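Local coordinates for acetylcholine-binding protein (Bulinus truncatus, PDB 2BJ0) that binds acetylcholine and probably related nicotinic ligands as a soluble pentamer that resembles the extracellular domain of nicotinic receptors, at residues I17-F31 against V139-L151. Residues are numbered along the deposited sequence; the frame is centred on the assembly and turned at random.
Sequences IPLSNNTPLNVSLNF and VGSWTHDNKQFAL
Leu-25, Asn-26 and Val-27 run parallel to Phe-149, Ala-150 and Leu-151, the strand axes 4.8 Å apart and inclined by 33°, and three backbone hydrogen bonds stitch the pair: Leu-25 N to Gln-148 O, Ala-150 N to Leu-25 O, and Val-27 N to Ala-150 O. The last is nearly straight at its hydrogen (173°), whereas Leu-25 N meets the Gln-148 carbonyl from above its plane. Pairing of this kind sends Leu-25, Val-27, Phe-149 and Leu-151 to one face of the sheet, Asn-26 and Ala-150 to the other. On the first face Val-27 lays CG2 over the Phe-149 ring, 4.2 Å from its centroid, a CH-pi contact; Ser-141 CB covers the opposite face, so the phenyl is sandwiched. Phe-149 reaches this slot because its CG stands anti to the backbone N (chi1 -172°). Farther along, Leu-29 CD1 comes within 3.6 Å of Leu-151 CD2, and Phe-31 and Val-139 approach from opposite directions, Phe-31 CZ lying 3.8 Å from Val-139 CG2. At the other end Ile-17, extended through both side-chain torsions, puts CD1 3.4 Å from Gln-148 O, while its CB lies 3.8 Å from His-144 NE2. A water in the plane of the imidazole links Ile-17 N to NE2; a hydrogen bond ties ND1, the other ring nitrogen, to Asp-84, probably fixing the ring's rotation. Pro-24 packs CG against the carbonyl oxygens of Asn-146 and Lys-147, where an Asx turn at Asp-145 bends the loop. Gln-148 NE2 is hydrogen-bonded to Gln-72 O of the second subunit, placing this loop at the pentamer interface. The whole exemplifies the immunoglobulin-like beta-sandwich of Cys-loop receptor ligand-binding domains: strand 149-153 joins the sheet of strand 25-40, and the connection from strand 133-141 carries the chain between the two sheets.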
loop_
_atom_site.group_PDB
_atom_site.type_symbol
_atom_site.label_atom_id
_atom_site.label_comp_id
_atom_site.label_asym_id
_atom_site.label_seq_id
_atom_site.Cartn_x
_atom_site.Cartn_y
_atom_site.Cartn_z
ATOM N N ILE A 17 23.815 1.974 10.870
ATOM C CA ILE A 17 23.842 1.196 12.092
ATOM C C ILE A 17 24.653 2.000 13.113
ATOM O O ILE A 17 25.685 2.557 12.763
ATOM C CB ILE A 17 24.437 -0.197 11.806
ATOM C CG1 ILE A 17 24.251 -1.136 12.979
ATOM C CG2 ILE A 17 25.902 -0.102 11.318
ATOM C CD1 ILE A 17 24.763 -2.532 12.680
ATOM N N PRO A 18 24.167 2.116 14.343
ATOM C CA PRO A 18 24.873 2.870 15.371
ATOM C C PRO A 18 25.964 2.054 16.024
ATOM O O PRO A 18 25.705 1.283 16.945
ATOM C CB PRO A 18 23.779 3.195 16.382
ATOM C CG PRO A 18 22.764 2.159 16.215
ATOM C CD PRO A 18 22.904 1.557 14.850
ATOM N N LEU A 19 27.188 2.243 15.563
ATOM C CA LEU A 19 28.329 1.578 16.172
ATOM C C LEU A 19 29.169 2.544 17.008
ATOM O O LEU A 19 29.067 3.772 16.865
ATOM C CB LEU A 19 29.184 0.932 15.093
ATOM C CG LEU A 19 28.443 -0.036 14.179
ATOM C CD1 LEU A 19 29.337 -0.379 13.019
ATOM C CD2 LEU A 19 27.996 -1.268 14.905
ATOM N N SER A 20 29.955 1.970 17.920
ATOM C CA SER A 20 31.077 2.680 18.566
ATOM C C SER A 20 32.261 1.718 18.617
ATOM O O SER A 20 32.060 0.500 18.764
ATOM C CB SER A 20 30.705 3.217 19.962
ATOM O OG SER A 20 30.333 2.179 20.862
ATOM N N ASN A 21 33.477 2.254 18.472
ATOM C CA ASN A 21 34.671 1.436 18.215
ATOM C C ASN A 21 34.545 0.704 16.852
ATOM O O ASN A 21 33.769 1.124 15.976
ATOM C CB ASN A 21 34.912 0.451 19.388
ATOM C CG ASN A 21 36.325 -0.170 19.383
ATOM O OD1 ASN A 21 37.342 0.545 19.410
ATOM N ND2 ASN A 21 36.386 -1.507 19.361
ATOM N N ASN A 22 35.319 -0.370 16.670
ATOM C CA ASN A 22 35.085 -1.341 15.590
ATOM C C ASN A 22 33.922 -2.287 15.906
ATOM O O ASN A 22 33.011 -2.458 15.090
ATOM C CB ASN A 22 36.351 -2.152 15.311
ATOM C CG ASN A 22 37.202 -1.537 14.224
ATOM O OD1 ASN A 22 36.681 -0.913 13.285
ATOM N ND2 ASN A 22 38.519 -1.716 14.331
ATOM N N THR A 23 33.984 -2.887 17.097
ATOM C CA THR A 23 32.953 -3.755 17.682
ATOM C C THR A 23 31.614 -3.801 16.956
ATOM O O THR A 23 30.999 -2.764 16.753
ATOM C CB THR A 23 32.693 -3.299 19.107
ATOM O OG1 THR A 23 32.744 -1.867 19.134
ATOM C CG2 THR A 23 33.850 -3.735 20.048
ATOM N N PRO A 24 31.155 -5.003 16.605
ATOM C CA PRO A 24 29.823 -5.177 16.024
ATOM C C PRO A 24 28.724 -4.809 17.023
ATOM O O PRO A 24 28.915 -4.923 18.240
ATOM C CB PRO A 24 29.764 -6.668 15.710
ATOM C CG PRO A 24 31.162 -7.146 15.781
ATOM C CD PRO A 24 31.865 -6.283 16.759
ATOM N N LEU A 25 27.587 -4.343 16.506
ATOM C CA LEU A 25 26.406 -4.138 17.334
ATOM C C LEU A 25 25.823 -5.503 17.660
ATOM O O LEU A 25 25.587 -6.304 16.765
ATOM C CB LEU A 25 25.367 -3.274 16.602
ATOM C CG LEU A 25 24.041 -3.029 17.307
ATOM C CD1 LEU A 25 24.232 -1.995 18.384
ATOM C CD2 LEU A 25 22.992 -2.565 16.326
ATOM N N ASN A 26 25.615 -5.774 18.945
ATOM C CA ASN A 26 24.993 -7.026 19.370
ATOM C C ASN A 26 23.488 -6.910 19.306
ATOM O O ASN A 26 22.886 -6.094 19.989
ATOM C CB ASN A 26 25.344 -7.358 20.813
ATOM C CG ASN A 26 26.719 -7.938 20.971
ATOM O OD1 ASN A 26 27.197 -8.073 22.104
ATOM N ND2 ASN A 26 27.378 -8.295 19.856
ATOM N N VAL A 27 22.857 -7.759 18.532
ATOM C CA VAL A 27 21.424 -7.704 18.493
ATOM C C VAL A 27 20.893 -9.032 18.959
ATOM O O VAL A 27 21.198 -10.053 18.369
ATOM C CB VAL A 27 20.932 -7.376 17.061
ATOM C CG1 VAL A 27 19.407 -7.389 16.998
ATOM C CG2 VAL A 27 21.484 -6.041 16.627
ATOM N N SER A 28 20.098 -9.026 20.022
ATOM C CA SER A 28 19.533 -10.258 20.533
ATOM C C SER A 28 18.149 -10.484 19.977
ATOM O O SER A 28 17.334 -9.566 20.011
ATOM C CB SER A 28 19.423 -10.178 22.046
ATOM O OG SER A 28 20.647 -9.705 22.574
ATOM N N LEU A 29 17.880 -11.705 19.517
ATOM C CA LEU A 29 16.559 -12.110 19.007
ATOM C C LEU A 29 16.023 -13.286 19.774
ATOM O O LEU A 29 16.756 -14.248 20.046
ATOM C CB LEU A 29 16.651 -12.564 17.550
ATOM C CG LEU A 29 17.103 -11.543 16.524
ATOM C CD1 LEU A 29 17.068 -12.145 15.109
ATOM C CD2 LEU A 29 16.215 -10.304 16.657
ATOM N N ASN A 30 14.754 -13.189 20.137
ATOM C CA ASN A 30 13.948 -14.292 20.643
ATOM C C ASN A 30 12.673 -14.273 19.812
ATOM O O ASN A 30 12.393 -13.263 19.177
ATOM C CB ASN A 30 13.650 -14.126 22.135
ATOM C CG ASN A 30 14.803 -14.629 23.022
ATOM O OD1 ASN A 30 15.288 -13.909 23.885
ATOM N ND2 ASN A 30 15.264 -15.859 22.771
ATOM N N PHE A 31 11.919 -15.366 19.806
ATOM C CA PHE A 31 10.751 -15.480 18.958
ATOM C C PHE A 31 9.627 -16.113 19.722
ATOM O O PHE A 31 9.849 -16.900 20.641
ATOM C CB PHE A 31 11.046 -16.312 17.691
ATOM C CG PHE A 31 12.098 -15.726 16.809
ATOM C CD1 PHE A 31 11.763 -14.790 15.832
ATOM C CD2 PHE A 31 13.420 -16.123 16.926
ATOM C CE1 PHE A 31 12.715 -14.239 15.012
ATOM C CE2 PHE A 31 14.380 -15.581 16.101
ATOM C CZ PHE A 31 14.032 -14.629 15.129
ATOM N N VAL A 139 16.127 -16.193 9.725
ATOM C CA VAL A 139 16.092 -14.749 9.944
ATOM C C VAL A 139 17.489 -14.179 10.105
ATOM O O VAL A 139 18.318 -14.715 10.887
ATOM C CB VAL A 139 15.342 -14.416 11.265
ATOM C CG1 VAL A 139 15.016 -12.912 11.339
ATOM C CG2 VAL A 139 14.082 -15.263 11.430
ATOM N N GLY A 140 17.774 -13.086 9.412
ATOM C CA GLY A 140 19.049 -12.395 9.654
ATOM C C GLY A 140 19.046 -11.040 8.988
ATOM O O GLY A 140 18.068 -10.691 8.309
ATOM N N SER A 141 20.100 -10.255 9.201
ATOM C CA SER A 141 20.195 -8.970 8.538
ATOM C C SER A 141 20.445 -9.197 7.067
ATOM O O SER A 141 21.279 -10.028 6.671
ATOM C CB SER A 141 21.296 -8.121 9.133
ATOM O OG SER A 141 21.571 -7.003 8.334
ATOM N N TRP A 142 19.714 -8.458 6.245
ATOM C CA TRP A 142 19.900 -8.569 4.818
ATOM C C TRP A 142 21.190 -7.941 4.334
ATOM O O TRP A 142 21.760 -8.416 3.354
ATOM C CB TRP A 142 18.724 -7.917 4.082
ATOM C CG TRP A 142 18.679 -8.266 2.629
ATOM C CD1 TRP A 142 18.883 -7.426 1.586
ATOM C CD2 TRP A 142 18.427 -9.558 2.062
ATOM N NE1 TRP A 142 18.757 -8.106 0.398
ATOM C CE2 TRP A 142 18.471 -9.416 0.661
ATOM C CE3 TRP A 142 18.133 -10.823 2.600
ATOM C CZ2 TRP A 142 18.248 -10.480 -0.213
ATOM C CZ3 TRP A 142 17.910 -11.891 1.724
ATOM C CH2 TRP A 142 17.987 -11.709 0.333
ATOM N N THR A 143 21.626 -6.855 4.977
ATOM C CA THR A 143 22.719 -6.064 4.428
ATOM C C THR A 143 23.832 -5.670 5.369
ATOM O O THR A 143 24.726 -4.959 4.921
ATOM C CB THR A 143 22.196 -4.732 3.769
ATOM O OG1 THR A 143 21.639 -3.899 4.796
ATOM C CG2 THR A 143 21.055 -5.011 2.804
ATOM N N HIS A 144 23.791 -6.117 6.634
ATOM C CA HIS A 144 24.885 -5.875 7.598
ATOM C C HIS A 144 25.605 -7.199 7.922
ATOM O O HIS A 144 25.006 -8.118 8.466
ATOM C CB HIS A 144 24.345 -5.253 8.912
ATOM C CG HIS A 144 23.685 -3.907 8.736
ATOM N ND1 HIS A 144 22.336 -3.764 8.476
ATOM C CD2 HIS A 144 24.184 -2.647 8.820
ATOM C CE1 HIS A 144 22.041 -2.477 8.367
ATOM N NE2 HIS A 144 23.143 -1.777 8.575
ATOM N N ASP A 145 26.874 -7.301 7.560
ATOM C CA ASP A 145 27.669 -8.535 7.838
ATOM C C ASP A 145 28.022 -8.603 9.326
ATOM O O ASP A 145 27.736 -7.664 10.061
ATOM C CB ASP A 145 28.927 -8.594 6.952
ATOM C CG ASP A 145 29.905 -7.458 7.234
ATOM O OD1 ASP A 145 30.034 -7.024 8.397
ATOM O OD2 ASP A 145 30.596 -6.926 6.345
ATOM N N ASN A 146 28.657 -9.686 9.783
ATOM C CA ASN A 146 28.807 -9.835 11.222
ATOM C C ASN A 146 29.971 -9.060 11.823
ATOM O O ASN A 146 30.203 -9.114 13.033
ATOM C CB ASN A 146 28.822 -11.287 11.657
ATOM C CG ASN A 146 29.961 -12.064 11.057
ATOM O OD1 ASN A 146 30.896 -11.494 10.481
ATOM N ND2 ASN A 146 29.881 -13.389 11.170
ATOM N N LYS A 147 30.678 -8.318 10.980
ATOM C CA LYS A 147 31.614 -7.307 11.465
ATOM C C LYS A 147 30.885 -6.094 12.013
ATOM O O LYS A 147 31.428 -5.387 12.841
ATOM C CB LYS A 147 32.566 -6.874 10.351
ATOM C CG LYS A 147 33.955 -7.489 10.373
ATOM C CD LYS A 147 33.976 -9.015 10.534
ATOM C CE LYS A 147 35.433 -9.545 10.549
ATOM N NZ LYS A 147 35.586 -10.885 11.233
ATOM N N GLN A 148 29.646 -5.862 11.558
ATOM C CA GLN A 148 28.831 -4.718 12.020
ATOM C C GLN A 148 27.658 -5.136 12.902
ATOM O O GLN A 148 27.346 -4.465 13.863
ATOM C CB GLN A 148 28.307 -3.931 10.813
ATOM C CG GLN A 148 29.387 -3.199 10.081
ATOM C CD GLN A 148 28.871 -2.333 8.948
ATOM O OE1 GLN A 148 27.670 -2.177 8.764
ATOM N NE2 GLN A 148 29.790 -1.778 8.176
ATOM N N PHE A 149 27.048 -6.275 12.585
ATOM C CA PHE A 149 25.771 -6.689 13.149
ATOM C C PHE A 149 25.921 -8.128 13.620
ATOM O O PHE A 149 25.913 -9.036 12.809
ATOM C CB PHE A 149 24.775 -6.632 12.000
ATOM C CG PHE A 149 23.335 -6.845 12.362
ATOM C CD1 PHE A 149 22.837 -8.102 12.667
ATOM C CD2 PHE A 149 22.425 -5.795 12.203
ATOM C CE1 PHE A 149 21.495 -8.302 12.930
ATOM C CE2 PHE A 149 21.064 -5.993 12.428
ATOM C CZ PHE A 149 20.589 -7.248 12.791
ATOM N N ALA A 150 26.061 -8.344 14.925
ATOM C CA ALA A 150 26.183 -9.711 15.423
ATOM C C ALA A 150 24.906 -10.151 16.108
ATOM O O ALA A 150 24.408 -9.453 16.962
ATOM C CB ALA A 150 27.384 -9.828 16.369
ATOM N N LEU A 151 24.375 -11.314 15.709
ATOM C CA LEU A 151 23.161 -11.882 16.290
ATOM C C LEU A 151 23.523 -12.742 17.477
ATOM O O LEU A 151 24.523 -13.464 17.438
ATOM C CB LEU A 151 22.440 -12.786 15.283
ATOM C CG LEU A 151 21.552 -12.106 14.250
ATOM C CD1 LEU A 151 20.818 -13.125 13.407
ATOM C CD2 LEU A 151 20.565 -11.198 14.953
HETATM O O HOH W 1 24.225 0.791 8.258
#